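Local coordinates for protein putative TRAP PERIPLASMIC SOLUTE BINDING PROTEIN (PDB 4PBQ) that probably captures sugar acids such as L-gulonate in the periplasm as the solute-binding component of a TRAP transporter, at residues 195-199 with 200-204. Numbering follows the deposited sequence.
Sequences TALEQ and KVIDG
Ile202 folds back over the last turn of helix 193-198 and pushes the end of its side chain into the notch between Ala196 and Leu197. Its CD1 lies 3.7 Å from Ala196 CB and also reaches Leu197 CG, while CG1 rests on Ala196 CB too. The first torsion sends CG1 between the backbone N and the carbonyl carbon (chi1 56°), which turns this branch back to the helix. Leu197 crosses Ile202 at about a right angle and forms the far wall of the notch: its CD2 drapes over the chain beyond, 3.7 Å from Ile202 O and close to the peptide joining Asp203 to Gly204. Next to Ile202 along the turn, Val201 is a smaller bump, its CG2 sitting 3.8 Å from Gln199 CB.

Two backbone bonds make the reversal. Val201 N bonds to Ala196 O at 2.9 Å, and Lys200 N bonds to Leu197 O. A water then donates to both Leu197 O and Ile202 O, bridging the helix end to the departing chain. Further back, the extended side chain of Gln199, its CG anti to the carbonyl carbon, runs back alongside the helix so that NE2 gives a hydrogen bond to Thr195 OG1 at 2.9 Å.

Past the turn, Asp203 carries its carboxylate away from the helix to salt bridges with Arg165 and Lys153; Ala196 also packs on Met188 of a neighbouring loop. The positive phi of Lys200 (61°) and the two backbone bonds define a Schellman motif, with Ala196 and Val201 as its usual apolar pair (CB to CB 4.4 Å) and Ile202 as a further contact beyond it. The motif ends helix 193-198 and leads into strand 204-208, which carries the L-gulonate pocket residue Asn207.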
# COMPACT_ATOMS: atom_id res chain seq x y z
N THR A 195 14.73 8.24 11.95
CA THR A 195 15.19 8.79 13.21
C THR A 195 14.94 7.82 14.36
O THR A 195 15.75 7.73 15.27
CB THR A 195 14.64 10.21 13.49
OG1 THR A 195 15.37 10.77 14.58
CG2 THR A 195 13.13 10.17 13.81
N ALA A 196 13.85 7.06 14.29
CA ALA A 196 13.61 6.02 15.29
C ALA A 196 14.68 4.93 15.29
O ALA A 196 15.08 4.44 16.36
CB ALA A 196 12.24 5.40 15.12
N LEU A 197 15.14 4.55 14.11
CA LEU A 197 16.26 3.62 14.01
C LEU A 197 17.53 4.23 14.57
O LEU A 197 18.23 3.60 15.36
CB LEU A 197 16.48 3.19 12.55
CG LEU A 197 15.51 2.14 12.02
CD1 LEU A 197 15.57 2.06 10.51
CD2 LEU A 197 15.82 0.78 12.63
N GLU A 198 17.82 5.47 14.17
CA GLU A 198 19.04 6.14 14.57
C GLU A 198 19.11 6.29 16.08
O GLU A 198 20.21 6.19 16.69
CB GLU A 198 19.14 7.49 13.85
CG GLU A 198 20.52 8.12 13.85
CD GLU A 198 20.85 8.83 15.14
OE1 GLU A 198 19.91 9.22 15.87
OE2 GLU A 198 22.06 9.01 15.43
N GLN A 199 17.96 6.51 16.70
CA GLN A 199 17.83 6.66 18.15
C GLN A 199 17.73 5.33 18.90
O GLN A 199 17.60 5.34 20.11
CB GLN A 199 16.60 7.49 18.51
CG GLN A 199 16.72 8.98 18.22
CD GLN A 199 15.38 9.69 18.43
OE1 GLN A 199 14.95 9.90 19.57
NE2 GLN A 199 14.72 10.06 17.34
N LYS A 200 17.77 4.21 18.17
CA LYS A 200 17.65 2.86 18.76
C LYS A 200 16.33 2.62 19.48
O LYS A 200 16.28 1.87 20.47
CB LYS A 200 18.82 2.57 19.71
CG LYS A 200 20.19 2.69 19.10
CD LYS A 200 21.27 2.29 20.12
CE LYS A 200 22.61 2.16 19.48
NZ LYS A 200 23.19 3.47 19.09
N VAL A 201 15.26 3.23 18.98
CA VAL A 201 13.93 3.07 19.53
C VAL A 201 13.24 1.86 18.93
O VAL A 201 12.39 1.25 19.55
CB VAL A 201 13.09 4.35 19.30
CG1 VAL A 201 11.66 4.16 19.73
CG2 VAL A 201 13.71 5.52 20.06
N ILE A 202 13.61 1.54 17.69
CA ILE A 202 13.09 0.36 17.01
C ILE A 202 14.27 -0.39 16.42
O ILE A 202 15.36 0.17 16.27
CB ILE A 202 12.12 0.74 15.87
CG1 ILE A 202 12.79 1.69 14.87
CG2 ILE A 202 10.80 1.38 16.44
CD1 ILE A 202 11.88 2.06 13.67
N ASP A 203 14.04 -1.64 16.06
CA ASP A 203 15.04 -2.49 15.42
C ASP A 203 14.83 -2.61 13.91
O ASP A 203 15.75 -3.00 13.17
CB ASP A 203 14.97 -3.88 15.99
CG ASP A 203 15.26 -3.91 17.48
OD1 ASP A 203 16.31 -3.36 17.88
OD2 ASP A 203 14.42 -4.46 18.23
N GLY A 204 13.61 -2.32 13.46
CA GLY A 204 13.28 -2.44 12.06
C GLY A 204 11.87 -1.97 11.76
O GLY A 204 11.20 -1.29 12.56
O HOH W 1 18.04 0.69 15.91
O HOH W 2 22.18 4.71 16.15
O HOH W 3 17.31 3.67 22.58